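Local coordinates for protein reducing end xylose-releasing exo-oligoxylanase (Bacillus halodurans, PDB 1WU4) that hydrolyses xylooligosaccharides of three or more units, in their beta-anomeric form, releasing xylose from the reducing end with inversion of anomeric configuration, at residues Arg15-Glu20 with Gly330-Val335; His163-Asn168 with Pro176-Asp181; Phe203-Ser208 with Glu276-Ser281. The protein carries 1 engineered substitution. All blocks are in the same frame, centred on the assembly; numbering follows the deposited sequence.

Contact 1 (Arg15-Glu20 with Gly330-Val335)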
loop_
_atom_site.group_PDB
_atom_site.type_symbol
_atom_site.label_atom_id
_atom_site.label_comp_id
_atom_site.label_asym_id
_atom_site.label_seq_id
_atom_site.Cartn_x
_atom_site.Cartn_y
_atom_site.Cartn_z
ATOM N N ARG A 15 -13.857 12.288 2.634
ATOM C CA ARG A 15 -13.389 13.658 2.523
ATOM C C ARG A 15 -12.646 13.917 1.221
ATOM O O ARG A 15 -11.757 13.157 0.839
ATOM C CB ARG A 15 -12.467 13.994 3.700
ATOM C CG ARG A 15 -12.030 15.453 3.746
ATOM C CD ARG A 15 -10.911 15.666 4.755
ATOM N NE ARG A 15 -11.285 15.239 6.099
ATOM C CZ ARG A 15 -12.096 15.915 6.909
ATOM N NH1 ARG A 15 -12.627 17.066 6.518
ATOM N NH2 ARG A 15 -12.377 15.434 8.112
ATOM N N ASN A 16 -13.034 14.988 0.538
ATOM C CA ASN A 16 -12.379 15.402 -0.695
ATOM C C ASN A 16 -11.504 16.548 -0.203
ATOM O O ASN A 16 -11.923 17.711 -0.199
ATOM C CB ASN A 16 -13.397 15.925 -1.709
ATOM C CG ASN A 16 -12.764 16.274 -3.042
ATOM O OD1 ASN A 16 -11.565 16.551 -3.118
ATOM N ND2 ASN A 16 -13.568 16.277 -4.098
ATOM N N LEU A 17 -10.296 16.218 0.236
ATOM C CA LEU A 17 -9.403 17.229 0.772
ATOM C C LEU A 17 -8.991 18.256 -0.271
ATOM O O LEU A 17 -8.798 19.422 0.058
ATOM C CB LEU A 17 -8.175 16.573 1.411
ATOM C CG LEU A 17 -7.336 17.475 2.326
ATOM C CD1 LEU A 17 -8.226 18.182 3.347
ATOM C CD2 LEU A 17 -6.281 16.632 3.028
ATOM N N PHE A 18 -8.850 17.839 -1.528
ATOM C CA PHE A 18 -8.497 18.798 -2.572
ATOM C C PHE A 18 -9.560 19.898 -2.595
ATOM O O PHE A 18 -9.244 21.089 -2.639
ATOM C CB PHE A 18 -8.477 18.143 -3.963
ATOM C CG PHE A 18 -7.265 17.297 -4.242
ATOM C CD1 PHE A 18 -5.979 17.796 -4.065
ATOM C CD2 PHE A 18 -7.418 16.016 -4.763
ATOM C CE1 PHE A 18 -4.860 17.030 -4.409
ATOM C CE2 PHE A 18 -6.312 15.244 -5.110
ATOM C CZ PHE A 18 -5.032 15.749 -4.935
ATOM N N LYS A 19 -10.824 19.488 -2.579
ATOM C CA LYS A 19 -11.934 20.433 -2.623
ATOM C C LYS A 19 -11.959 21.332 -1.394
ATOM O O LYS A 19 -12.169 22.542 -1.503
ATOM C CB LYS A 19 -13.257 19.675 -2.746
ATOM C CG LYS A 19 -14.486 20.565 -2.859
ATOM C CD LYS A 19 -15.740 19.729 -3.064
ATOM C CE LYS A 19 -16.985 20.599 -3.118
ATOM N NZ LYS A 19 -17.201 21.325 -1.837
ATOM N N GLU A 20 -11.742 20.743 -0.223
ATOM C CA GLU A 20 -11.747 21.515 1.009
ATOM C C GLU A 20 -10.606 22.527 1.028
ATOM O O GLU A 20 -10.692 23.555 1.707
ATOM C CB GLU A 20 -11.668 20.577 2.218
ATOM C CG GLU A 20 -12.934 19.744 2.399
ATOM C CD GLU A 20 -12.933 18.904 3.664
ATOM O OE1 GLU A 20 -13.954 18.232 3.924
ATOM O OE2 GLU A 20 -11.919 18.913 4.396
ATOM N N GLY A 330 -0.780 11.964 3.560
ATOM C CA GLY A 330 -0.756 11.983 5.010
ATOM C C GLY A 330 -1.614 13.088 5.594
ATOM O O GLY A 330 -2.068 12.986 6.733
ATOM N N SER A 331 -1.841 14.146 4.821
ATOM C CA SER A 331 -2.651 15.269 5.286
ATOM C C SER A 331 -4.059 14.859 5.716
ATOM O O SER A 331 -4.714 15.580 6.465
ATOM C CB SER A 331 -2.737 16.347 4.204
ATOM O OG SER A 331 -1.468 16.930 3.966
ATOM N N LEU A 332 -4.531 13.705 5.253
ATOM C CA LEU A 332 -5.862 13.242 5.638
ATOM C C LEU A 332 -5.921 12.965 7.141
ATOM O O LEU A 332 -7.002 12.903 7.725
ATOM C CB LEU A 332 -6.237 11.978 4.857
ATOM C CG LEU A 332 -6.575 12.181 3.377
ATOM C CD1 LEU A 332 -6.602 10.836 2.670
ATOM C CD2 LEU A 332 -7.916 12.887 3.242
ATOM N N ALA A 333 -4.754 12.802 7.762
ATOM C CA ALA A 333 -4.676 12.540 9.197
ATOM C C ALA A 333 -4.419 13.812 10.007
ATOM O O ALA A 333 -4.349 13.765 11.232
ATOM C CB ALA A 333 -3.589 11.509 9.485
ATOM N N SER A 334 -4.273 14.942 9.324
ATOM C CA SER A 334 -4.045 16.219 10.001
ATOM C C SER A 334 -4.512 17.327 9.068
ATOM O O SER A 334 -3.719 18.151 8.606
ATOM C CB SER A 334 -2.561 16.397 10.323
ATOM O OG SER A 334 -2.369 17.494 11.202
ATOM N N VAL A 335 -5.813 17.346 8.798
ATOM C CA VAL A 335 -6.385 18.328 7.885
ATOM C C VAL A 335 -6.180 19.781 8.308
ATOM O O VAL A 335 -6.178 20.679 7.467
ATOM C CB VAL A 335 -7.891 18.068 7.670
ATOM C CG1 VAL A 335 -8.097 16.672 7.101
ATOM C CG2 VAL A 335 -8.642 18.226 8.974
HETATM O O HOH W 1 -9.502 13.151 6.556
#

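Contact 2 (His163-Asn168 with Pro176-Asp181)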
loop_
_atom_site.group_PDB
_atom_site.type_symbol
_atom_site.label_atom_id
_atom_site.label_comp_id
_atom_site.label_asym_id
_atom_site.label_seq_id
_atom_site.Cartn_x
_atom_site.Cartn_y
_atom_site.Cartn_z
ATOM N N HIS A 163 -6.252 -17.132 5.322
ATOM C CA HIS A 163 -6.153 -18.300 6.188
ATOM C C HIS A 163 -4.687 -18.738 6.206
ATOM O O HIS A 163 -4.114 -19.010 7.259
ATOM C CB HIS A 163 -7.011 -19.451 5.658
ATOM C CG HIS A 163 -6.691 -20.769 6.292
ATOM N ND1 HIS A 163 -7.046 -21.078 7.587
ATOM C CD2 HIS A 163 -5.986 -21.830 5.832
ATOM C CE1 HIS A 163 -6.572 -22.270 7.899
ATOM N NE2 HIS A 163 -5.924 -22.748 6.852
ATOM N N THR A 164 -4.086 -18.812 5.023
ATOM C CA THR A 164 -2.690 -19.209 4.902
ATOM C C THR A 164 -1.787 -18.231 5.652
ATOM O O THR A 164 -0.893 -18.638 6.393
ATOM C CB THR A 164 -2.261 -19.255 3.422
ATOM O OG1 THR A 164 -3.150 -20.117 2.700
ATOM C CG2 THR A 164 -0.837 -19.775 3.292
ATOM N N CYS A 165 -2.030 -16.937 5.459
ATOM C CA CYS A 165 -1.235 -15.901 6.111
ATOM C C CYS A 165 -1.179 -16.041 7.628
ATOM O O CYS A 165 -0.166 -15.718 8.242
ATOM C CB CYS A 165 -1.781 -14.516 5.760
ATOM S SG CYS A 165 -1.576 -14.046 4.028
ATOM N N VAL A 166 -2.263 -16.526 8.223
ATOM C CA VAL A 166 -2.324 -16.678 9.672
ATOM C C VAL A 166 -1.960 -18.069 10.187
ATOM O O VAL A 166 -1.286 -18.199 11.211
ATOM C CB VAL A 166 -3.744 -16.333 10.197
ATOM C CG1 VAL A 166 -3.823 -16.558 11.702
ATOM C CG2 VAL A 166 -4.085 -14.894 9.862
ATOM N N HIS A 167 -2.382 -19.101 9.462
ATOM C CA HIS A 167 -2.176 -20.480 9.895
ATOM C C HIS A 167 -1.082 -21.324 9.255
ATOM O O HIS A 167 -0.852 -22.453 9.690
ATOM C CB HIS A 167 -3.505 -21.225 9.773
ATOM C CG HIS A 167 -4.579 -20.673 10.655
ATOM N ND1 HIS A 167 -4.724 -21.050 11.973
ATOM C CD2 HIS A 167 -5.529 -19.737 10.424
ATOM C CE1 HIS A 167 -5.717 -20.369 12.516
ATOM N NE2 HIS A 167 -6.222 -19.565 11.599
ATOM N N ASN A 168 -0.408 -20.803 8.236
ATOM C CA ASN A 168 0.638 -21.581 7.575
ATOM C C ASN A 168 1.659 -22.094 8.588
ATOM O O ASN A 168 2.102 -21.356 9.469
ATOM C CB ASN A 168 1.350 -20.738 6.516
ATOM C CG ASN A 168 1.927 -21.578 5.393
ATOM O OD1 ASN A 168 2.855 -21.157 4.701
ATOM N ND2 ASN A 168 1.368 -22.766 5.194
ATOM N N PRO A 176 3.713 -18.578 8.817
ATOM C CA PRO A 176 2.709 -17.528 8.633
ATOM C C PRO A 176 3.357 -16.185 8.305
ATOM O O PRO A 176 4.563 -16.008 8.492
ATOM C CB PRO A 176 1.997 -17.506 9.980
ATOM C CG PRO A 176 3.125 -17.782 10.934
ATOM C CD PRO A 176 3.874 -18.912 10.246
ATOM N N MET A 177 2.559 -15.246 7.805
ATOM C CA MET A 177 3.071 -13.921 7.475
ATOM C C MET A 177 2.900 -12.949 8.635
ATOM O O MET A 177 3.356 -11.809 8.569
ATOM C CB MET A 177 2.391 -13.373 6.225
ATOM C CG MET A 177 2.868 -14.040 4.950
ATOM S SD MET A 177 2.224 -13.240 3.483
ATOM C CE MET A 177 3.365 -13.839 2.250
ATOM N N TRP A 178 2.229 -13.412 9.685
ATOM C CA TRP A 178 2.021 -12.626 10.898
ATOM C C TRP A 178 2.549 -13.456 12.051
ATOM O O TRP A 178 2.348 -14.672 12.084
ATOM C CB TRP A 178 0.530 -12.359 11.144
ATOM C CG TRP A 178 0.020 -11.093 10.540
ATOM C CD1 TRP A 178 -0.228 -9.914 11.187
ATOM C CD2 TRP A 178 -0.282 -10.865 9.161
ATOM N NE1 TRP A 178 -0.666 -8.968 10.293
ATOM C CE2 TRP A 178 -0.707 -9.525 9.041
ATOM C CE3 TRP A 178 -0.233 -11.665 8.012
ATOM C CZ2 TRP A 178 -1.082 -8.963 7.814
ATOM C CZ3 TRP A 178 -0.603 -11.109 6.794
ATOM C CH2 TRP A 178 -1.023 -9.770 6.705
ATOM N N ASN A 179 3.238 -12.814 12.986
ATOM C CA ASN A 179 3.722 -13.535 14.151
ATOM C C ASN A 179 2.467 -13.711 15.002
ATOM O O ASN A 179 1.783 -12.738 15.319
ATOM C CB ASN A 179 4.776 -12.713 14.890
ATOM C CG ASN A 179 5.229 -13.372 16.175
ATOM O OD1 ASN A 179 4.501 -13.379 17.168
ATOM N ND2 ASN A 179 6.431 -13.941 16.159
ATOM N N ARG A 180 2.156 -14.954 15.349
ATOM C CA ARG A 180 0.955 -15.255 16.123
ATOM C C ARG A 180 0.934 -14.701 17.543
ATOM O O ARG A 180 -0.136 -14.455 18.099
ATOM C CB ARG A 180 0.734 -16.769 16.158
ATOM C CG ARG A 180 0.519 -17.385 14.783
ATOM C CD ARG A 180 -0.791 -16.919 14.167
ATOM N NE ARG A 180 -1.952 -17.480 14.856
ATOM C CZ ARG A 180 -2.284 -18.768 14.833
ATOM N NH1 ARG A 180 -3.354 -19.191 15.491
ATOM N NH2 ARG A 180 -1.550 -19.634 14.147
ATOM N N ASP A 181 2.112 -14.495 18.125
ATOM C CA ASP A 181 2.195 -13.986 19.486
ATOM C C ASP A 181 2.034 -12.473 19.593
ATOM O O ASP A 181 1.293 -11.991 20.449
ATOM C CB ASP A 181 3.516 -14.412 20.129
ATOM C CG ASP A 181 3.654 -15.918 20.225
ATOM O OD1 ASP A 181 2.714 -16.566 20.730
ATOM O OD2 ASP A 181 4.700 -16.452 19.801
#

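Contact 3 (Phe203-Ser208 with Glu276-Ser281)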
loop_
_atom_site.group_PDB
_atom_site.type_symbol
_atom_site.label_atom_id
_atom_site.label_comp_id
_atom_site.label_asym_id
_atom_site.label_seq_id
_atom_site.Cartn_x
_atom_site.Cartn_y
_atom_site.Cartn_z
ATOM N N PHE A 203 -6.749 -2.044 7.003
ATOM C CA PHE A 203 -7.053 -3.231 6.207
ATOM C C PHE A 203 -7.464 -4.352 7.163
ATOM O O PHE A 203 -8.439 -5.066 6.921
ATOM C CB PHE A 203 -5.821 -3.691 5.416
ATOM C CG PHE A 203 -5.596 -2.956 4.118
ATOM C CD1 PHE A 203 -5.772 -1.576 4.027
ATOM C CD2 PHE A 203 -5.162 -3.647 2.989
ATOM C CE1 PHE A 203 -5.518 -0.896 2.831
ATOM C CE2 PHE A 203 -4.904 -2.978 1.792
ATOM C CZ PHE A 203 -5.081 -1.602 1.712
ATOM N N TYR A 204 -6.725 -4.497 8.260
ATOM C CA TYR A 204 -7.012 -5.557 9.224
ATOM C C TYR A 204 -8.379 -5.384 9.884
ATOM O O TYR A 204 -9.032 -6.369 10.221
ATOM C CB TYR A 204 -5.902 -5.638 10.281
ATOM C CG TYR A 204 -4.499 -5.599 9.706
ATOM C CD1 TYR A 204 -4.240 -6.025 8.397
ATOM C CD2 TYR A 204 -3.442 -5.071 10.442
ATOM C CE1 TYR A 204 -2.972 -5.908 7.838
ATOM C CE2 TYR A 204 -2.167 -4.953 9.892
ATOM C CZ TYR A 204 -1.942 -5.367 8.585
ATOM O OH TYR A 204 -0.704 -5.178 8.016
ATOM N N GLU A 205 -8.810 -4.140 10.069
ATOM C CA GLU A 205 -10.123 -3.883 10.656
ATOM C C GLU A 205 -11.175 -4.525 9.756
ATOM O O GLU A 205 -12.137 -5.134 10.225
ATOM C CB GLU A 205 -10.385 -2.377 10.737
ATOM C CG GLU A 205 -9.447 -1.630 11.662
ATOM C CD GLU A 205 -9.895 -1.672 13.106
ATOM O OE1 GLU A 205 -10.322 -2.749 13.574
ATOM O OE2 GLU A 205 -9.806 -0.623 13.776
ATOM N N LEU A 206 -10.990 -4.380 8.450
ATOM C CA LEU A 206 -11.933 -4.956 7.504
ATOM C C LEU A 206 -11.794 -6.476 7.472
ATOM O O LEU A 206 -12.790 -7.188 7.347
ATOM C CB LEU A 206 -11.727 -4.338 6.119
ATOM C CG LEU A 206 -12.020 -2.831 6.100
ATOM C CD1 LEU A 206 -11.638 -2.240 4.753
ATOM C CD2 LEU A 206 -13.496 -2.584 6.400
ATOM N N PHE A 207 -10.571 -6.982 7.605
ATOM C CA PHE A 207 -10.384 -8.427 7.627
ATOM C C PHE A 207 -11.108 -9.001 8.847
ATOM O O PHE A 207 -11.605 -10.125 8.812
ATOM C CB PHE A 207 -8.898 -8.801 7.711
ATOM C CG PHE A 207 -8.083 -8.415 6.501
ATOM C CD1 PHE A 207 -8.688 -8.039 5.298
ATOM C CD2 PHE A 207 -6.695 -8.455 6.564
ATOM C CE1 PHE A 207 -7.910 -7.708 4.180
ATOM C CE2 PHE A 207 -5.914 -8.128 5.456
ATOM C CZ PHE A 207 -6.523 -7.753 4.262
ATOM N N SER A 208 -11.181 -8.223 9.927
ATOM C CA SER A 208 -11.848 -8.696 11.139
ATOM C C SER A 208 -13.352 -8.844 10.929
ATOM O O SER A 208 -14.046 -9.432 11.761
ATOM C CB SER A 208 -11.574 -7.753 12.324
ATOM O OG SER A 208 -12.424 -6.615 12.320
ATOM N N GLU A 276 -8.741 8.539 7.616
ATOM C CA GLU A 276 -9.945 8.811 6.839
ATOM C C GLU A 276 -10.993 7.718 6.996
ATOM O O GLU A 276 -12.175 8.003 7.194
ATOM C CB GLU A 276 -9.598 8.971 5.357
ATOM C CG GLU A 276 -10.799 9.240 4.450
ATOM C CD GLU A 276 -11.673 10.385 4.936
ATOM O OE1 GLU A 276 -11.140 11.320 5.570
ATOM O OE2 GLU A 276 -12.893 10.357 4.669
ATOM N N TRP A 277 -10.561 6.464 6.909
ATOM C CA TRP A 277 -11.478 5.337 7.026
ATOM C C TRP A 277 -12.002 5.070 8.435
ATOM O O TRP A 277 -13.207 4.902 8.632
ATOM C CB TRP A 277 -10.813 4.058 6.511
ATOM C CG TRP A 277 -10.729 3.941 5.015
ATOM C CD1 TRP A 277 -11.074 4.885 4.085
ATOM C CD2 TRP A 277 -10.260 2.805 4.280
ATOM N NE1 TRP A 277 -10.846 4.400 2.814
ATOM C CE2 TRP A 277 -10.346 3.128 2.909
ATOM C CE3 TRP A 277 -9.773 1.543 4.651
ATOM C CZ2 TRP A 277 -9.960 2.232 1.902
ATOM C CZ3 TRP A 277 -9.390 0.651 3.647
ATOM C CH2 TRP A 277 -9.485 1.004 2.292
ATOM N N PHE A 278 -11.108 5.030 9.415
ATOM C CA PHE A 278 -11.531 4.718 10.772
ATOM C C PHE A 278 -11.475 5.822 11.814
ATOM O O PHE A 278 -11.708 5.573 12.998
ATOM C CB PHE A 278 -10.777 3.474 11.240
ATOM C CG PHE A 278 -11.223 2.227 10.540
ATOM C CD1 PHE A 278 -12.391 1.580 10.935
ATOM C CD2 PHE A 278 -10.536 1.751 9.429
ATOM C CE1 PHE A 278 -12.872 0.483 10.229
ATOM C CE2 PHE A 278 -11.010 0.654 8.714
ATOM C CZ PHE A 278 -12.179 0.017 9.113
ATOM N N GLY A 279 -11.188 7.043 11.377
ATOM C CA GLY A 279 -11.154 8.160 12.303
ATOM C C GLY A 279 -9.784 8.697 12.651
ATOM O O GLY A 279 -8.801 7.956 12.730
ATOM N N GLY A 280 -9.722 10.004 12.868
ATOM C CA GLY A 280 -8.461 10.622 13.219
ATOM C C GLY A 280 -8.081 10.281 14.644
ATOM O O GLY A 280 -8.873 9.700 15.389
ATOM N N SER A 281 -6.856 10.626 15.019
ATOM C CA SER A 281 -6.370 10.377 16.368
ATOM C C SER A 281 -5.321 11.430 16.671
ATOM O O SER A 281 -4.717 11.997 15.760
ATOM C CB SER A 281 -5.752 8.979 16.486
ATOM O OG SER A 281 -4.554 8.875 15.738
#

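Contact 1 (Arg15-Glu20 with Gly330-Val335)
R15 lays one face of its guanidinium against V335. The methyl CG1 of V335 lies 3.6 Å from NE of R15, and the two side chains cross at a slant. R15 runs extended and then bends at chi3 (-57°), which puts NE beside the methyl. The edge of the same group is given to polar partners. R15 NH1 donates to E20 OE2 at 2.9 Å, as part of a salt bridge. The acceptor uses its syn lone pair and lies close to the guanidinium plane. On another stretch of the edge, a water accepts from R15 NE at 2.8 Å and donates to L332 O at 2.8 Å. This water bridges the two segments.

L17 supplies the apolar part. Its CG is anti to the backbone N (chi1 -165°), and its two methyls have different partners. CD2 of L17 meets CB of S331 at 3.7 Å and CD2 of L332 at 4.1 Å. CD1 of L17 reaches V335 CG1 at 4.0 Å. The contact joins the short helix 17-20, near the N-terminus, to the turn between helices 320-329 and 340-348. L17 and L332 also touch helix 358-372, while S331 OG bonds to Q292 and A340.

The chemistry is divided. L17, L332 and CB of S331 make the buried part, with V335 more open. E20 probably balances the charge of R15, and the water takes its NE hydrogen.

Contact 2 (His163-Asn168 with Pro176-Asp181)
The last turn of helix 154-167 is joined to the returning chain by one backbone bond, M177 N to C165 O, at 2.8 Å. P176 packs beside this bond, with its CB 3.3 Å from C165 O. Its CD also comes within 3.1 Å of N168 O.

C165 carries the apolar side. Its CB rests 3.8 Å from CZ3 of W178, approaching the ring obliquely. Its SG points on to the sulfur of M177, with SG and SD 3.9 Å apart. The same SG stands at the edge of the six-membered ring of W178, a Cys sulfur-aromatic contact. R180 packs on V166 and H167, near the end of the helix. Its chain bends at chi2 (-67°) and chi3 (-70°) and crosses V166 at about a right angle. CG1 of V166 covers one face of the guanidinium, 3.8 Å from NE of R180. The H167 ring stands obliquely to the guanidinium, with the planes 62° apart. E170 is shared by these two, in a salt bridge with R180 NH2 and a hydrogen bond with H167 ND1, while H167 NE2 bonds to D215.

Around the contact, V166 packs on helix 216-233, where W178 also meets W219 edge-to-face, and M177 packs on helix 127-144. Through W178 and M177 the loop before strand 193-194 is tied to both helices.

Contact 3 (Phe203-Ser208 with Glu276-Ser281)
The carbonyl oxygen of E205, a residue that packs on F278, is gripped twice by S208. S208 OG donates to E205 O at 2.6 Å, tilted 25° from the carbonyl plane. S208 N adds a weak bond to the same oxygen.

The side chain of E205 then turns to the aromatic ring. Its CB lies 3.4 Å from F278 CZ and 3.8 Å from the ring centroid, a CH-pi contact over the face. A bend at chi2 (-84°) carries CD aside from the extended course. CG sits over the ring centre, 4.0 Å above the plane. The carboxylate of E205 forms a salt bridge with R227.

L206 divides its methyls between two rings. CD2 of L206 meets CZ of F278 at the edge of that ring, 4.0 Å away. CD1 of L206 touches CZ3 of W277 at 3.8 Å, and the two side chains cross at about a right angle. F203 adds CE1, 4.2 Å from W277 CZ3.

The contact joins helices 201-210 and 265-278 in a protein with the (alpha/alpha)6 barrel fold. Its chemistry is apolar and aromatic, and even E205 contributes carbon atoms, while its charge is met by R227.

Overall arrangement
Contacts 1 and 3 are mostly buried, while contact 2 is partly buried and lies across the chain's centre from contact 1, with centres 34 Å apart. Contact 3 is nearest to the chain's centre and links both others. Its helix 265-278 also meets both segments of contact 1, through E276 with R15 and I271 and A275 with A333. Its helix 201-210 meets loop 176-181 of contact 2, where Y204 packs on W178. Contacts 1 and 2 each bind a loop or turn to a helix, whereas contact 3 sets helix against helix. The chemistry follows: aromatic rings dominate contact 3, a direct backbone bond and sulfur atoms mark contact 2, and contact 1 combines methyls with a water bridge.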